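PDB 4GNX: putative uncharacterized protein from Ustilago maydis, which is probably the small, RPA3-like OB-fold subunit of replication protein A, the heterotrimeric complex that binds single-stranded DNA. Local coordinates for residues T59-T64 with N77-F82; V21-K26 with L35-S40; Q15-T20 with V67-S72. All coordinates share one frame; numbering follows the deposited sequence.

Interaction 1 of 3, residues T59-T64 with N77-F82; sequences TFVEVT and NQIREF
Residues 60-64 and 78-81 run antiparallel, as the two arms of a beta hairpin in an OB fold. Glu62 and Arg80 form a hydrogen-bonded pair: Glu62 N reaches Arg80 O at 2.8 Å, nearly straight and in the carbonyl plane, and Arg80 N returns the bond to Glu62 O. Thr64 and Gln78 form the next such pair, though Thr64 N approaches Gln78 O from above the carbonyl plane. Thr64 O also accepts from Asn77 N at 2.8 Å, so two residues face one in a classic beta bulge.

Side chains alternate between two faces. On one, Val63 and Ile79 are directly paired, with Val63 CG2 4.3 Å from Ile79 CG1; both CG atoms named lie anti to their carbonyl carbons. On the other, Glu62 holds CG anti to its backbone N (chi1 -174°) and stays extended beyond it, which carries the buried carboxylate to hydroxyls of Tyr117 and Tyr90 of a neighbouring subunit. Arg80 instead bends at chi2 and chi3, leading its guanidinium away from the opposite strand. At the hairpin's open end, Phe82 turns its ring back toward residues 60-62. Phe60 CB meets the ring edge in plane, 3.4 Å from Phe82 CD1, while Arg80 O lies over one face near the rim; the ring also meets Tyr117 of the neighbouring subunit.

Strand 20-31 flanks the 60-64 arm through backbone bonds from Val61 to Gly25 and Val63 to Ile23, while Met37 of strand 34-39 packs against both valines.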
loop_
_atom_site.group_PDB
_atom_site.type_symbol
_atom_site.label_atom_id
_atom_site.label_comp_id
_atom_site.label_asym_id
_atom_site.label_seq_id
_atom_site.Cartn_x
_atom_site.Cartn_y
_atom_site.Cartn_z
ATOM N N THR A 59 10.349 -24.051 11.380
ATOM C CA THR A 59 10.890 -23.736 10.068
ATOM C C THR A 59 11.680 -22.427 10.089
ATOM O O THR A 59 12.868 -22.402 9.762
ATOM C CB THR A 59 9.791 -23.723 8.981
ATOM O OG1 THR A 59 8.705 -24.582 9.361
ATOM C CG2 THR A 59 10.350 -24.186 7.649
ATOM N N PHE A 60 11.024 -21.342 10.475
ATOM C CA PHE A 60 11.728 -20.083 10.615
ATOM C C PHE A 60 11.798 -19.711 12.054
ATOM O O PHE A 60 10.880 -19.965 12.817
ATOM C CB PHE A 60 11.052 -18.968 9.859
ATOM C CG PHE A 60 10.978 -19.196 8.386
ATOM C CD1 PHE A 60 10.001 -20.032 7.838
ATOM C CD2 PHE A 60 11.863 -18.556 7.533
ATOM C CE1 PHE A 60 9.912 -20.231 6.474
ATOM C CE2 PHE A 60 11.772 -18.742 6.164
ATOM C CZ PHE A 60 10.800 -19.585 5.635
ATOM N N VAL A 61 12.894 -19.070 12.413
ATOM C CA VAL A 61 13.148 -18.772 13.798
ATOM C C VAL A 61 13.691 -17.349 13.963
ATOM O O VAL A 61 14.328 -16.823 13.045
ATOM C CB VAL A 61 14.122 -19.820 14.335
ATOM C CG1 VAL A 61 15.509 -19.598 13.752
ATOM C CG2 VAL A 61 14.140 -19.798 15.843
ATOM N N GLU A 62 13.403 -16.707 15.097
ATOM C CA GLU A 62 14.021 -15.397 15.408
ATOM C C GLU A 62 14.892 -15.521 16.633
ATOM O O GLU A 62 14.402 -15.824 17.721
ATOM C CB GLU A 62 12.994 -14.269 15.620
ATOM C CG GLU A 62 13.638 -12.894 15.785
ATOM C CD GLU A 62 12.675 -11.816 16.288
ATOM O OE1 GLU A 62 12.521 -11.661 17.528
ATOM O OE2 GLU A 62 12.070 -11.088 15.454
ATOM N N VAL A 63 16.187 -15.277 16.458
ATOM C CA VAL A 63 17.122 -15.414 17.584
ATOM C C VAL A 63 17.555 -14.072 18.101
ATOM O O VAL A 63 17.944 -13.211 17.308
ATOM C CB VAL A 63 18.407 -16.143 17.187
ATOM C CG1 VAL A 63 19.369 -16.142 18.362
ATOM C CG2 VAL A 63 18.081 -17.540 16.699
ATOM N N THR A 64 17.479 -13.892 19.412
ATOM C CA THR A 64 18.177 -12.783 20.025
ATOM C C THR A 64 19.453 -13.385 20.569
ATOM O O THR A 64 19.421 -14.334 21.364
ATOM C CB THR A 64 17.362 -12.061 21.125
ATOM O OG1 THR A 64 16.133 -11.559 20.583
ATOM C CG2 THR A 64 18.116 -10.880 21.649
ATOM N N ASN A 77 20.606 -16.044 23.266
ATOM C CA ASN A 77 20.012 -15.675 24.545
ATOM C C ASN A 77 18.574 -16.205 24.552
ATOM O O ASN A 77 18.216 -17.045 25.378
ATOM C CB ASN A 77 20.090 -14.150 24.792
ATOM C CG ASN A 77 21.530 -13.643 25.090
ATOM O OD1 ASN A 77 22.372 -14.359 25.662
ATOM N ND2 ASN A 77 21.803 -12.385 24.731
ATOM N N GLN A 78 17.766 -15.745 23.592
ATOM C CA GLN A 78 16.363 -16.160 23.465
ATOM C C GLN A 78 16.023 -16.572 22.058
ATOM O O GLN A 78 16.752 -16.288 21.129
ATOM C CB GLN A 78 15.393 -15.070 23.925
ATOM C CG GLN A 78 15.062 -15.127 25.412
ATOM C CD GLN A 78 14.212 -16.343 25.847
ATOM O OE1 GLN A 78 13.361 -16.232 26.753
ATOM N NE2 GLN A 78 14.452 -17.514 25.225
ATOM N N ILE A 79 14.911 -17.264 21.893
ATOM C CA ILE A 79 14.543 -17.756 20.572
ATOM C C ILE A 79 13.008 -17.772 20.376
ATOM O O ILE A 79 12.263 -18.219 21.258
ATOM C CB ILE A 79 15.169 -19.156 20.281
ATOM C CG1 ILE A 79 16.716 -19.173 20.419
ATOM C CG2 ILE A 79 14.769 -19.623 18.895
ATOM C CD1 ILE A 79 17.282 -19.701 21.743
ATOM N N ARG A 80 12.570 -17.295 19.206
ATOM C CA ARG A 80 11.162 -17.180 18.814
ATOM C C ARG A 80 10.765 -18.048 17.590
ATOM O O ARG A 80 11.409 -17.980 16.555
ATOM C CB ARG A 80 10.888 -15.716 18.483
ATOM C CG ARG A 80 9.692 -15.106 19.188
ATOM C CD ARG A 80 8.434 -15.989 19.143
ATOM N NE ARG A 80 8.569 -17.248 19.909
ATOM C CZ ARG A 80 7.573 -17.949 20.465
ATOM N NH1 ARG A 80 6.303 -17.547 20.395
ATOM N NH2 ARG A 80 7.868 -19.065 21.119
ATOM N N GLU A 81 9.693 -18.828 17.684
ATOM C CA GLU A 81 9.211 -19.639 16.556
ATOM C C GLU A 81 8.365 -18.840 15.539
ATOM O O GLU A 81 7.927 -17.741 15.858
ATOM C CB GLU A 81 8.383 -20.795 17.113
ATOM C CG GLU A 81 8.528 -22.102 16.355
ATOM C CD GLU A 81 7.921 -22.011 14.976
ATOM O OE1 GLU A 81 6.675 -21.910 14.882
ATOM O OE2 GLU A 81 8.694 -22.006 13.991
ATOM N N PHE A 82 8.145 -19.380 14.325
ATOM C CA PHE A 82 7.121 -18.852 13.359
ATOM C C PHE A 82 6.337 -19.873 12.526
ATOM O O PHE A 82 5.399 -20.481 13.015
ATOM C CB PHE A 82 7.724 -17.893 12.368
ATOM C CG PHE A 82 8.762 -17.028 12.940
ATOM C CD1 PHE A 82 9.965 -16.902 12.325
ATOM C CD2 PHE A 82 8.520 -16.312 14.083
ATOM C CE1 PHE A 82 10.931 -16.074 12.830
ATOM C CE2 PHE A 82 9.480 -15.484 14.614
ATOM C CZ PHE A 82 10.694 -15.370 13.981
#

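Interaction 2 of 3, residues V21-K26 with L35-S40; sequences VRIVGK and LLMQTS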
loop_
_atom_site.group_PDB
_atom_site.type_symbol
_atom_site.label_atom_id
_atom_site.label_comp_id
_atom_site.label_asym_id
_atom_site.label_seq_id
_atom_site.Cartn_x
_atom_site.Cartn_y
_atom_site.Cartn_z
ATOM N N VAL A 21 22.375 -8.957 19.038
ATOM C CA VAL A 21 21.574 -8.669 17.868
ATOM C C VAL A 21 20.303 -9.517 17.800
ATOM O O VAL A 21 20.030 -10.365 18.673
ATOM C CB VAL A 21 22.376 -8.870 16.579
ATOM C CG1 VAL A 21 23.597 -7.957 16.550
ATOM C CG2 VAL A 21 22.748 -10.334 16.421
ATOM N N ARG A 22 19.536 -9.289 16.743
ATOM C CA ARG A 22 18.343 -10.057 16.485
ATOM C C ARG A 22 18.408 -10.479 15.038
ATOM O O ARG A 22 18.720 -9.665 14.180
ATOM C CB ARG A 22 17.137 -9.181 16.730
ATOM C CG ARG A 22 15.819 -9.915 16.668
ATOM C CD ARG A 22 14.766 -9.171 17.491
ATOM N NE ARG A 22 14.948 -9.419 18.920
ATOM C CZ ARG A 22 14.338 -8.740 19.879
ATOM N NH1 ARG A 22 13.503 -7.771 19.560
ATOM N NH2 ARG A 22 14.568 -9.023 21.159
ATOM N N ILE A 23 18.143 -11.747 14.757
ATOM C CA ILE A 23 18.274 -12.261 13.383
ATOM C C ILE A 23 17.235 -13.347 13.079
ATOM O O ILE A 23 16.930 -14.186 13.947
ATOM C CB ILE A 23 19.724 -12.715 13.067
ATOM C CG1 ILE A 23 19.805 -13.363 11.700
ATOM C CG2 ILE A 23 20.212 -13.748 14.050
ATOM C CD1 ILE A 23 21.145 -13.185 11.015
ATOM N N VAL A 24 16.695 -13.309 11.857
ATOM C CA VAL A 24 15.660 -14.241 11.416
ATOM C C VAL A 24 16.166 -15.131 10.296
ATOM O O VAL A 24 16.839 -14.677 9.378
ATOM C CB VAL A 24 14.406 -13.510 10.886
ATOM C CG1 VAL A 24 13.315 -14.515 10.534
ATOM C CG2 VAL A 24 13.860 -12.528 11.914
ATOM N N GLY A 25 15.819 -16.401 10.343
ATOM C CA GLY A 25 16.243 -17.287 9.285
ATOM C C GLY A 25 15.504 -18.588 9.255
ATOM O O GLY A 25 14.818 -18.939 10.214
ATOM N N LYS A 26 15.643 -19.274 8.128
ATOM C CA LYS A 26 15.070 -20.592 7.892
ATOM C C LYS A 26 16.044 -21.629 8.432
ATOM O O LYS A 26 17.242 -21.566 8.169
ATOM C CB LYS A 26 14.875 -20.811 6.390
ATOM C CG LYS A 26 13.718 -21.712 5.981
ATOM C CD LYS A 26 14.094 -23.177 5.959
ATOM C CE LYS A 26 13.124 -23.970 5.107
ATOM N NZ LYS A 26 13.409 -25.437 5.203
ATOM N N LEU A 35 22.784 -24.603 15.682
ATOM C CA LEU A 35 21.776 -24.443 14.657
ATOM C C LEU A 35 22.416 -23.798 13.452
ATOM O O LEU A 35 23.175 -22.832 13.592
ATOM C CB LEU A 35 20.680 -23.517 15.173
ATOM C CG LEU A 35 19.751 -22.893 14.139
ATOM C CD1 LEU A 35 18.811 -23.947 13.587
ATOM C CD2 LEU A 35 18.955 -21.750 14.739
ATOM N N LEU A 36 22.110 -24.315 12.270
ATOM C CA LEU A 36 22.492 -23.618 11.054
ATOM C C LEU A 36 21.287 -22.919 10.429
ATOM O O LEU A 36 20.264 -23.545 10.119
ATOM C CB LEU A 36 23.181 -24.538 10.053
ATOM C CG LEU A 36 24.015 -23.798 9.000
ATOM C CD1 LEU A 36 25.070 -22.907 9.639
ATOM C CD2 LEU A 36 24.672 -24.792 8.060
ATOM N N MET A 37 21.434 -21.612 10.240
ATOM C CA MET A 37 20.350 -20.766 9.791
ATOM C C MET A 37 20.667 -20.038 8.476
ATOM O O MET A 37 21.779 -19.534 8.284
ATOM C CB MET A 37 20.069 -19.760 10.887
ATOM C CG MET A 37 18.893 -18.863 10.605
ATOM S SD MET A 37 18.808 -17.472 11.742
ATOM C CE MET A 37 18.507 -18.351 13.279
ATOM N N GLN A 38 19.685 -19.996 7.572
ATOM C CA GLN A 38 19.769 -19.170 6.371
ATOM C C GLN A 38 19.068 -17.821 6.597
ATOM O O GLN A 38 17.933 -17.780 7.054
ATOM C CB GLN A 38 19.205 -19.921 5.159
ATOM C CG GLN A 38 18.972 -19.055 3.931
ATOM C CD GLN A 38 19.060 -19.820 2.630
ATOM O OE1 GLN A 38 18.794 -21.023 2.579
ATOM N NE2 GLN A 38 19.441 -19.126 1.565
ATOM N N THR A 39 19.764 -16.734 6.268
ATOM C CA THR A 39 19.268 -15.379 6.454
ATOM C C THR A 39 18.654 -14.800 5.179
ATOM O O THR A 39 18.934 -15.293 4.094
ATOM C CB THR A 39 20.391 -14.427 6.897
ATOM O OG1 THR A 39 21.279 -15.108 7.762
ATOM C CG2 THR A 39 19.800 -13.331 7.705
ATOM N N SER A 40 17.831 -13.753 5.329
ATOM C CA SER A 40 17.322 -12.950 4.216
ATOM C C SER A 40 18.443 -12.532 3.287
ATOM O O SER A 40 18.256 -12.369 2.088
ATOM C CB SER A 40 16.634 -11.700 4.755
ATOM O OG SER A 40 17.516 -10.924 5.549
#
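The hairpin made by strands 20-31 and 34-39 belongs to the strongly curled sheet of an OB fold, and here its two arms cross at 100°, so pairing is confined to one end of residues 21-26.

Backbone hydrogen bonds join Lys26 to Gln38 as an antiparallel hydrogen-bonded pair. Gln38 N points almost straight at Lys26 O, 3.0 Å away and in the carbonyl plane, and Lys26 N is bonded in turn to Gln38 O. Met37 CA adds a C-H...O contact to the same Lys26 O at 3.6 Å.

Apolar contacts spread from this pair toward the interior. Met37 is extended through chi1 and chi2, which lays CG and SD alongside the backbone of Gly25, and the bend at chi3 (-65°) then turns CE off that line, toward Val61 and Val63; Met37 SD also lies 4.2 Å from Ile23 CG1. Gly25, lacking a side chain, allows this close approach. Lys26 and Gln38, in contrast, direct their side chains to the other face.

Polar side-chain groups find partners outside the two segments: Thr39 OG1 bonds to Gly43 O and Ser40 OG to Glu97. Thr39 CG2, anti to its backbone N, faces Ile23, whose CD1 meets that methyl at 3.6 Å.

Interaction 3 of 3, residues Q15-T20 with V67-S72; sequences QYVGQT and VSDAGS
A type II beta turn from Tyr16 to Gln19 sets the geometry: Val17 takes the polyproline-II-like conformation of the turn's first central residue, and Gly18 a positive phi of 80°, which glycine adopts readily. The turn is closed by Gln19 N bonding to Tyr16 O at 2.9 Å. Its outcome is that Gly18 N and Gln19 O both face Val67, the residue on which the contact centres.

Two hydrogen bonds then grip the backbone of Val67 at both of its polar atoms. Val67 N donates to Gln19 O at 3.0 Å in a nearly straight line (167°), lying in the plane of that carbonyl. Gly18 N donates to Val67 O at 3.1 Å, but from above the carbonyl plane.

The Val67 side chain points toward the turn and packs against its carbonyls. Its CG1 is anti to the backbone N and its CG2 anti to the carbonyl carbon, so CG2 comes next to Tyr16 O and Gln19 O and lies 4.2 Å from Tyr16 CB. The Tyr16 ring itself leads away, to Pro6. Further out, Val17 also sets CG1 anti to its backbone N (chi1 175°), and this methyl meets Asp69 CB at 3.5 Å, the two side chains crossing at about a right angle. Asp69 is the centre of an inverse gamma turn, where the chain leaves strand 60-68.

The contact thus ties the surface loop that follows strand 7-8 to the end of strand 60-68, with Val21 of the adjoining strand 20-31 packed against both Tyr16 and Val67.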
loop_
_atom_site.group_PDB
_atom_site.type_symbol
_atom_site.label_atom_id
_atom_site.label_comp_id
_atom_site.label_asym_id
_atom_site.label_seq_id
_atom_site.Cartn_x
_atom_site.Cartn_y
_atom_site.Cartn_z
ATOM N N GLN A 15 29.786 -5.784 12.084
ATOM C CA GLN A 15 29.520 -4.488 12.722
ATOM C C GLN A 15 29.043 -4.581 14.174
ATOM O O GLN A 15 28.833 -3.553 14.834
ATOM C CB GLN A 15 28.484 -3.693 11.926
ATOM C CG GLN A 15 28.760 -3.575 10.438
ATOM C CD GLN A 15 27.512 -3.190 9.647
ATOM O OE1 GLN A 15 26.766 -2.285 10.033
ATOM N NE2 GLN A 15 27.281 -3.881 8.530
ATOM N N TYR A 16 28.828 -5.799 14.663
ATOM C CA TYR A 16 28.333 -5.962 16.024
ATOM C C TYR A 16 29.103 -6.999 16.856
ATOM O O TYR A 16 28.535 -7.673 17.699
ATOM C CB TYR A 16 26.825 -6.247 16.034
ATOM C CG TYR A 16 25.970 -5.168 15.384
ATOM C CD1 TYR A 16 25.639 -5.238 14.035
ATOM C CD2 TYR A 16 25.488 -4.090 16.122
ATOM C CE1 TYR A 16 24.871 -4.258 13.439
ATOM C CE2 TYR A 16 24.720 -3.110 15.542
ATOM C CZ TYR A 16 24.411 -3.202 14.203
ATOM O OH TYR A 16 23.629 -2.230 13.615
ATOM N N VAL A 17 30.399 -7.129 16.653
ATOM C CA VAL A 17 31.107 -8.065 17.497
ATOM C C VAL A 17 30.951 -7.669 18.976
ATOM O O VAL A 17 31.139 -6.504 19.351
ATOM C CB VAL A 17 32.574 -8.233 17.070
ATOM C CG1 VAL A 17 33.301 -9.116 18.052
ATOM C CG2 VAL A 17 32.638 -8.838 15.678
ATOM N N GLY A 18 30.552 -8.641 19.791
ATOM C CA GLY A 18 30.317 -8.430 21.215
ATOM C C GLY A 18 28.980 -7.797 21.573
ATOM O O GLY A 18 28.741 -7.453 22.726
ATOM N N GLN A 19 28.101 -7.642 20.600
ATOM C CA GLN A 19 26.829 -6.981 20.847
ATOM C C GLN A 19 25.662 -7.914 20.611
ATOM O O GLN A 19 25.770 -8.913 19.894
ATOM C CB GLN A 19 26.669 -5.759 19.959
ATOM C CG GLN A 19 27.809 -4.774 20.013
ATOM C CD GLN A 19 27.531 -3.686 21.003
ATOM O OE1 GLN A 19 27.826 -3.821 22.203
ATOM N NE2 GLN A 19 26.967 -2.584 20.514
ATOM N N THR A 20 24.543 -7.573 21.226
ATOM C CA THR A 20 23.365 -8.396 21.153
ATOM C C THR A 20 22.589 -8.008 19.934
ATOM O O THR A 20 22.202 -6.854 19.800
ATOM C CB THR A 20 22.496 -8.185 22.383
ATOM O OG1 THR A 20 23.189 -8.714 23.515
ATOM C CG2 THR A 20 21.191 -8.913 22.222
ATOM N N VAL A 67 26.790 -11.638 19.233
ATOM C CA VAL A 67 27.751 -11.988 18.185
ATOM C C VAL A 67 29.134 -12.344 18.768
ATOM O O VAL A 67 29.697 -11.561 19.535
ATOM C CB VAL A 67 27.906 -10.840 17.168
ATOM C CG1 VAL A 67 28.694 -11.292 15.957
ATOM C CG2 VAL A 67 26.556 -10.344 16.712
ATOM N N SER A 68 29.679 -13.508 18.396
ATOM C CA SER A 68 30.962 -13.979 18.939
ATOM C C SER A 68 32.150 -13.565 18.104
ATOM O O SER A 68 32.100 -13.660 16.874
ATOM C CB SER A 68 30.977 -15.498 19.052
ATOM O OG SER A 68 29.940 -15.946 19.892
ATOM N N ASP A 69 33.227 -13.149 18.780
ATOM C CA ASP A 69 34.500 -12.761 18.128
ATOM C C ASP A 69 35.364 -13.916 17.564
ATOM O O ASP A 69 36.364 -14.349 18.168
ATOM C CB ASP A 69 35.341 -11.803 18.998
ATOM C CG ASP A 69 35.160 -12.033 20.487
ATOM O OD1 ASP A 69 36.150 -11.878 21.237
ATOM O OD2 ASP A 69 34.032 -12.354 20.912
ATOM N N ALA A 70 34.932 -14.409 16.400
ATOM C CA ALA A 70 35.747 -15.227 15.490
ATOM C C ALA A 70 35.355 -14.867 14.038
ATOM O O ALA A 70 36.226 -14.616 13.192
ATOM C CB ALA A 70 35.575 -16.717 15.773
ATOM N N GLY A 71 34.042 -14.815 13.783
ATOM C CA GLY A 71 33.479 -14.366 12.503
ATOM C C GLY A 71 31.967 -14.141 12.559
ATOM O O GLY A 71 31.487 -13.030 12.852
ATOM N N SER A 72 31.225 -15.213 12.281
ATOM C CA SER A 72 29.760 -15.189 12.254
ATOM C C SER A 72 29.141 -16.358 13.055
ATOM O O SER A 72 28.375 -17.183 12.522
ATOM C CB SER A 72 29.263 -15.163 10.801
ATOM O OG SER A 72 29.570 -16.365 10.129
#

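From the N terminus, residues 15-20 open interaction 3 and lead directly into 21-26, which opens interaction 2. That contact closes first, at 35-40, as a local hairpin lying wholly within the longer loop of interaction 3. Residues 59-64 then open interaction 1; interaction 3 closes at 67-72 before interaction 1 closes at 77-82, so these two cross while sharing strand 60-68. Interactions 1 and 2 follow in series, with centres about 8 Å apart, side by side in the curled sheet. Interaction 3 lies about 18 Å, centre to centre, from interaction 1, on the opposite side of the chain's centre, tying the loop before strand 20-31 to the sheet.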